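Local coordinates for protein ParA (PDB 3EZF) that probably binds adenine nucleotides and DNA, acting in plasmid partition and in ADP-dependent regulation of transcription, at residues 229-232 with 233-236; 217-220 with 221-225. All coordinates share one frame; numbering follows the deposited sequence.

How the contacts relate
Contact 2 (217-225) comes first along the chain and builds helix 219-226; contact 1 (229-236) is the turn that brings the chain into the next helix, 235-241. Their centres lie about 10 Å apart, and they meet directly. The Trp-219 NE1 probably donates a hydrogen bond to the Gln-232 O at 3.1 Å, while the Ile-235 CG1 packs 4.0 Å from the Trp-219 CZ2. The Gln-232 side chain also lies against Arg-220, and Gln-230 against Val-223. Both contacts sit on the same side of the chain's centre, in the part with the sequence of a P-loop NTPase. Neither includes its phosphate-binding loop, which follows strand 112-116 and is largely unmodelled; together they cover one helix and the turn into the next.

Contact 1 of 2, residues 229-232 with 233-236; sequences GQNQ and YEIL. Unlike the reference sequence in segment 229-232: Gln-230 (reference Met), Asn-231 (reference Lys), Gln-232 (reference Pro). Unlike the reference sequence in segment 233-236: Tyr-233 (reference Ser), Ile-235 (reference Val).
With chi1 at 65°, Gln-232 swings its CG between its own backbone N and carbonyl carbon, and the extended chain beyond it runs alongside the ring of Tyr-233. The Gln-232 CG stands 3.5 Å from the centroid of the Tyr-233 ring, almost exactly on the normal, a CH-pi contact. Farther out the amide stacks on the same ring, the planes only 13° apart. A second flat pair forms one step away. The chains of Asn-231 and Glu-234 cross at about a right angle, yet amide and carboxylate lie nearly parallel, the Asn-231 CG 3.7 Å from the Glu-234 CG. The Glu-234 N donates to the Asn-231 O at 3.0 Å, nearly straight at the hydrogen but from above the carbonyl plane. Ile-235 turns its CD1 to the loop, 3.9 Å from the Gln-230 CB. Asn-265 of helix 261-267 bonds both the Gln-232 O and the Leu-236 N, joining the turn and the start of helix 235-241 to that helix. The Asn-231 O to Glu-234 N bond closes a type I beta turn over residues 231-234, with Glu-234 at the N-cap of helix 235-241.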
ATOM      1  N   GLY A 229     -27.623  19.294  -1.035  1.00 60.38           N
ATOM      2  CA  GLY A 229     -28.135  19.026  -2.365  1.00 55.65           C
ATOM      3  C   GLY A 229     -27.106  18.667  -3.410  1.00 56.52           C
ATOM      4  O   GLY A 229     -27.451  18.551  -4.576  1.00 62.36           O
ATOM      5  N   GLN A 230     -25.855  18.480  -3.002  1.00 60.07           N
ATOM      6  CA  GLN A 230     -24.764  18.130  -3.912  1.00 59.80           C
ATOM      7  C   GLN A 230     -24.688  16.629  -4.177  1.00 58.73           C
ATOM      8  O   GLN A 230     -25.031  15.825  -3.318  1.00 60.44           O
ATOM      9  CB  GLN A 230     -23.430  18.580  -3.318  1.00 67.05           C
ATOM     10  CG  GLN A 230     -23.010  19.979  -3.665  1.00 72.24           C
ATOM     11  CD  GLN A 230     -22.686  20.119  -5.130  1.00 77.81           C
ATOM     12  OE1 GLN A 230     -22.182  21.152  -5.563  1.00 81.40           O
ATOM     13  NE2 GLN A 230     -22.975  19.077  -5.908  1.00 76.99           N
ATOM     14  N   ASN A 231     -24.216  16.257  -5.363  1.00 58.49           N
ATOM     15  CA  ASN A 231     -24.075  14.852  -5.734  1.00 53.92           C
ATOM     16  C   ASN A 231     -22.704  14.377  -5.277  1.00 50.45           C
ATOM     17  O   ASN A 231     -21.687  14.843  -5.773  1.00 51.21           O
ATOM     18  CB  ASN A 231     -24.192  14.696  -7.246  1.00 57.21           C
ATOM     19  CG  ASN A 231     -24.080  13.256  -7.688  1.00 62.37           C
ATOM     20  OD1 ASN A 231     -24.927  12.753  -8.426  1.00 66.22           O
ATOM     21  ND2 ASN A 231     -23.030  12.577  -7.236  1.00 60.96           N
ATOM     22  N   GLN A 232     -22.675  13.429  -4.355  1.00 48.01           N
ATOM     23  CA  GLN A 232     -21.414  12.947  -3.811  1.00 47.56           C
ATOM     24  C   GLN A 232     -20.381  12.465  -4.802  1.00 44.54           C
ATOM     25  O   GLN A 232     -19.213  12.372  -4.458  1.00 45.80           O
ATOM     26  CB  GLN A 232     -21.660  11.827  -2.805  1.00 47.04           C
ATOM     27  CG  GLN A 232     -22.257  10.590  -3.423  1.00 45.89           C
ATOM     28  CD  GLN A 232     -22.479   9.504  -2.418  1.00 45.00           C
ATOM     29  OE1 GLN A 232     -23.369   8.677  -2.595  1.00 45.85           O
ATOM     30  NE2 GLN A 232     -21.667   9.486  -1.355  1.00 44.04           N
ATOM     31  N   TYR A 233     -20.793  12.151  -6.022  1.00 45.70           N
ATOM     32  CA  TYR A 233     -19.841  11.639  -7.006  1.00 46.52           C
ATOM     33  C   TYR A 233     -19.478  12.616  -8.121  1.00 44.94           C
ATOM     34  O   TYR A 233     -18.858  12.236  -9.107  1.00 48.92           O
ATOM     35  CB  TYR A 233     -20.362  10.313  -7.600  1.00 43.57           C
ATOM     36  CG  TYR A 233     -20.563   9.224  -6.557  1.00 46.26           C
ATOM     37  CD1 TYR A 233     -21.712   8.429  -6.556  1.00 43.70           C
ATOM     38  CD2 TYR A 233     -19.606   9.000  -5.557  1.00 45.09           C
ATOM     39  CE1 TYR A 233     -21.903   7.444  -5.588  1.00 44.68           C
ATOM     40  CE2 TYR A 233     -19.787   8.014  -4.585  1.00 47.26           C
ATOM     41  CZ  TYR A 233     -20.938   7.240  -4.605  1.00 46.82           C
ATOM     42  OH  TYR A 233     -21.121   6.270  -3.640  1.00 45.21           O
ATOM     43  N   GLU A 234     -19.853  13.879  -7.960  1.00 45.89           N
ATOM     44  CA  GLU A 234     -19.542  14.887  -8.960  1.00 44.56           C
ATOM     45  C   GLU A 234     -18.769  16.030  -8.327  1.00 44.31           C
ATOM     46  O   GLU A 234     -18.472  17.019  -8.997  1.00 44.15           O
ATOM     47  CB  GLU A 234     -20.813  15.449  -9.592  1.00 45.20           C
ATOM     48  CG  GLU A 234     -21.706  14.424 -10.262  1.00 55.72           C
ATOM     49  CD  GLU A 234     -22.909  15.053 -10.982  1.00 59.99           C
ATOM     50  OE1 GLU A 234     -23.231  16.229 -10.709  1.00 61.01           O
ATOM     51  OE2 GLU A 234     -23.543  14.370 -11.818  1.00 63.54           O
ATOM     52  N   ILE A 235     -18.446  15.903  -7.041  1.00 44.67           N
ATOM     53  CA  ILE A 235     -17.714  16.958  -6.344  1.00 43.25           C
ATOM     54  C   ILE A 235     -16.346  17.235  -6.961  1.00 42.23           C
ATOM     55  O   ILE A 235     -16.003  18.384  -7.198  1.00 40.09           O
ATOM     56  CB  ILE A 235     -17.489  16.635  -4.853  1.00 41.79           C
ATOM     57  CG1 ILE A 235     -18.771  16.102  -4.207  1.00 37.63           C
ATOM     58  CG2 ILE A 235     -17.037  17.897  -4.139  1.00 39.79           C
ATOM     59  CD1 ILE A 235     -19.967  17.015  -4.371  1.00 39.65           C
ATOM     60  N   LEU A 236     -15.573  16.181  -7.219  1.00 44.73           N
ATOM     61  CA  LEU A 236     -14.234  16.326  -7.804  1.00 43.72           C
ATOM     62  C   LEU A 236     -14.240  17.179  -9.077  1.00 41.15           C
ATOM     63  O   LEU A 236     -13.388  18.029  -9.245  1.00 38.29           O
ATOM     64  CB  LEU A 236     -13.620  14.942  -8.122  1.00 42.83           C
ATOM     65  CG  LEU A 236     -12.091  14.768  -8.192  1.00 40.58           C
ATOM     66  CD1 LEU A 236     -11.782  13.548  -9.030  1.00 39.54           C
ATOM     67  CD2 LEU A 236     -11.412  15.963  -8.795  1.00 40.25           C
TER

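Contact 2 of 2, residues 217-220 with 221-225; sequences SQWR and ELVEE. Unlike the reference sequence in segment 217-220: Arg-220 (reference Glu). Unlike the reference sequence in segment 221-225: Glu-221 (reference Asp), Glu-224 (reference Lys).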
ATOM      1  N   SER A 217     -14.572   7.293   4.825  1.00 48.59           N
ATOM      2  CA  SER A 217     -15.451   6.461   5.635  1.00 53.17           C
ATOM      3  C   SER A 217     -16.731   7.151   6.069  1.00 55.31           C
ATOM      4  O   SER A 217     -17.617   6.509   6.632  1.00 58.61           O
ATOM      5  CB  SER A 217     -14.712   5.990   6.886  1.00 58.16           C
ATOM      6  OG  SER A 217     -13.498   5.345   6.541  1.00 71.40           O
ATOM      7  N   GLN A 218     -16.835   8.447   5.797  1.00 53.47           N
ATOM      8  CA  GLN A 218     -17.989   9.219   6.204  1.00 51.34           C
ATOM      9  C   GLN A 218     -18.354  10.228   5.127  1.00 51.24           C
ATOM     10  O   GLN A 218     -19.075  11.197   5.373  1.00 50.95           O
ATOM     11  CB  GLN A 218     -17.634   9.913   7.513  1.00 54.92           C
ATOM     12  CG  GLN A 218     -18.730  10.720   8.158  1.00 64.80           C
ATOM     13  CD  GLN A 218     -18.304  11.219   9.529  1.00 72.11           C
ATOM     14  OE1 GLN A 218     -17.156  11.664   9.717  1.00 69.54           O
ATOM     15  NE2 GLN A 218     -19.221  11.146  10.500  1.00 75.17           N
ATOM     16  N   TRP A 219     -17.872   9.970   3.917  1.00 49.98           N
ATOM     17  CA  TRP A 219     -18.108  10.848   2.781  1.00 50.99           C
ATOM     18  C   TRP A 219     -19.543  11.331   2.566  1.00 54.20           C
ATOM     19  O   TRP A 219     -19.794  12.538   2.642  1.00 55.49           O
ATOM     20  CB  TRP A 219     -17.581  10.203   1.488  1.00 47.56           C
ATOM     21  CG  TRP A 219     -17.582  11.162   0.312  1.00 46.16           C
ATOM     22  CD1 TRP A 219     -18.451  11.161  -0.743  1.00 45.76           C
ATOM     23  CD2 TRP A 219     -16.717  12.294   0.115  1.00 39.55           C
ATOM     24  NE1 TRP A 219     -18.183  12.214  -1.580  1.00 42.62           N
ATOM     25  CE2 TRP A 219     -17.120  12.924  -1.082  1.00 39.74           C
ATOM     26  CE3 TRP A 219     -15.638  12.833   0.828  1.00 38.95           C
ATOM     27  CZ2 TRP A 219     -16.494  14.074  -1.578  1.00 42.68           C
ATOM     28  CZ3 TRP A 219     -15.012  13.973   0.340  1.00 41.38           C
ATOM     29  CH2 TRP A 219     -15.441  14.579  -0.858  1.00 44.83           C
ATOM     30  N   ARG A 220     -20.483  10.422   2.302  1.00 53.10           N
ATOM     31  CA  ARG A 220     -21.870  10.849   2.046  1.00 55.38           C
ATOM     32  C   ARG A 220     -22.411  11.787   3.097  1.00 56.40           C
ATOM     33  O   ARG A 220     -22.938  12.849   2.820  1.00 51.54           O
ATOM     34  CB  ARG A 220     -22.830   9.660   1.920  1.00 57.50           C
ATOM     35  CG  ARG A 220     -24.251  10.114   1.604  1.00 59.86           C
ATOM     36  CD  ARG A 220     -25.100   9.044   0.944  1.00 67.88           C
ATOM     37  NE  ARG A 220     -25.784   8.176   1.901  1.00 77.00           N
ATOM     38  CZ  ARG A 220     -26.727   8.575   2.758  1.00 79.81           C
ATOM     39  NH1 ARG A 220     -27.106   9.849   2.788  1.00 76.64           N
ATOM     40  NH2 ARG A 220     -27.299   7.696   3.582  1.00 77.45           N
ATOM     41  N   GLU A 221     -22.290  11.331   4.320  1.00 58.52           N
ATOM     42  CA  GLU A 221     -22.690  12.046   5.504  1.00 59.92           C
ATOM     43  C   GLU A 221     -22.201  13.546   5.445  1.00 60.63           C
ATOM     44  O   GLU A 221     -22.977  14.512   5.624  1.00 61.28           O
ATOM     45  CB  GLU A 221     -22.032  11.263   6.671  1.00 67.83           C
ATOM     46  CG  GLU A 221     -22.844   9.981   7.334  1.00 76.06           C
ATOM     47  CD  GLU A 221     -22.633   8.530   6.583  1.00 80.74           C
ATOM     48  OE1 GLU A 221     -22.375   8.206   5.338  1.00 81.52           O
ATOM     49  OE2 GLU A 221     -22.812   7.617   7.386  1.00 84.56           O
ATOM     50  N   LEU A 222     -20.888  13.712   5.246  1.00 56.13           N
ATOM     51  CA  LEU A 222     -20.240  15.034   5.165  1.00 51.22           C
ATOM     52  C   LEU A 222     -20.714  15.857   3.974  1.00 51.83           C
ATOM     53  O   LEU A 222     -20.820  17.079   4.061  1.00 49.32           O
ATOM     54  CB  LEU A 222     -18.719  14.898   5.053  1.00 43.47           C
ATOM     55  CG  LEU A 222     -17.987  14.492   6.326  1.00 45.17           C
ATOM     56  CD1 LEU A 222     -16.538  14.148   6.020  1.00 39.47           C
ATOM     57  CD2 LEU A 222     -18.075  15.620   7.328  1.00 42.67           C
ATOM     58  N   VAL A 223     -20.962  15.194   2.848  1.00 51.52           N
ATOM     59  CA  VAL A 223     -21.407  15.908   1.663  1.00 48.56           C
ATOM     60  C   VAL A 223     -22.769  16.497   1.961  1.00 51.08           C
ATOM     61  O   VAL A 223     -23.073  17.599   1.533  1.00 49.82           O
ATOM     62  CB  VAL A 223     -21.498  14.971   0.431  1.00 50.27           C
ATOM     63  CG1 VAL A 223     -22.027  15.737  -0.783  1.00 42.18           C
ATOM     64  CG2 VAL A 223     -20.126  14.391   0.117  1.00 48.53           C
ATOM     65  N   GLU A 224     -23.576  15.766   2.724  1.00 60.22           N
ATOM     66  CA  GLU A 224     -24.923  16.213   3.083  1.00 62.84           C
ATOM     67  C   GLU A 224     -24.886  17.422   4.001  1.00 63.47           C
ATOM     68  O   GLU A 224     -25.825  18.216   4.032  1.00 66.26           O
ATOM     69  CB  GLU A 224     -25.691  15.091   3.779  1.00 67.99           C
ATOM     70  CG  GLU A 224     -25.694  13.771   3.031  1.00 76.03           C
ATOM     71  CD  GLU A 224     -26.962  12.968   3.279  1.00 82.16           C
ATOM     72  OE1 GLU A 224     -28.025  13.368   2.742  1.00 83.86           O
ATOM     73  OE2 GLU A 224     -26.897  11.951   4.014  1.00 82.44           O
ATOM     74  N   GLU A 225     -23.795  17.549   4.750  1.00 64.00           N
ATOM     75  CA  GLU A 225     -23.603  18.652   5.688  1.00 61.31           C
ATOM     76  C   GLU A 225     -23.013  19.878   4.998  1.00 56.39           C
ATOM     77  O   GLU A 225     -23.652  20.917   4.912  1.00 53.86           O
ATOM     78  CB  GLU A 225     -22.691  18.168   6.823  1.00 63.54           C
ATOM     79  CG  GLU A 225     -22.225  19.213   7.803  1.00 71.75           C
ATOM     80  CD  GLU A 225     -21.440  18.598   8.959  1.00 78.69           C
ATOM     81  OE1 GLU A 225     -20.823  19.356   9.746  1.00 83.75           O
ATOM     82  OE2 GLU A 225     -21.447  17.352   9.086  1.00 78.43           O
TER
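Arg-220 and Glu-224, one helical turn apart, form a salt bridge through the Arg-220 NH1 and the Glu-224 OE2. The modelled separation of 2.4 Å is too short to be taken literally at this resolution, so the exact geometry is doubtful, although the opposite charges make a pairing plausible. The carboxylate comes to the edge of the guanidinium, near its plane, with the two groups turned 59° against each other; the arginine chain reaches it by bending at chi3 (88°). Three i to i+4 backbone bonds follow: the Leu-222 N to the Gln-218 O at 3.1 Å, the Val-223 N to the Trp-219 O at 2.9 Å and the Glu-224 N to the Arg-220 O at 3.0 Å. Gln-218 is the N-cap, and its carbonyl takes the first of them. On the inner side, the Val-223 CG2 lies over one face of the Trp-219 indole, 3.6 Å from the centroid of the five-membered ring and shifted toward its rim, a CH-pi contact. The indole N-H is hydrogen-bonded to the backbone O of Gln-232, while Met-181 and Leu-182 of helix 177-182 and Pro-261 touch the Trp-219 side chain. Near the cap, the Gln-218 CG meets the Glu-221 CB at 3.7 Å. The chemistry is that of an amphipathic helix start: buried Trp-219 and Val-223 face the protein, and exposed opposite charges pair outside, where solvent would probably weaken their attraction.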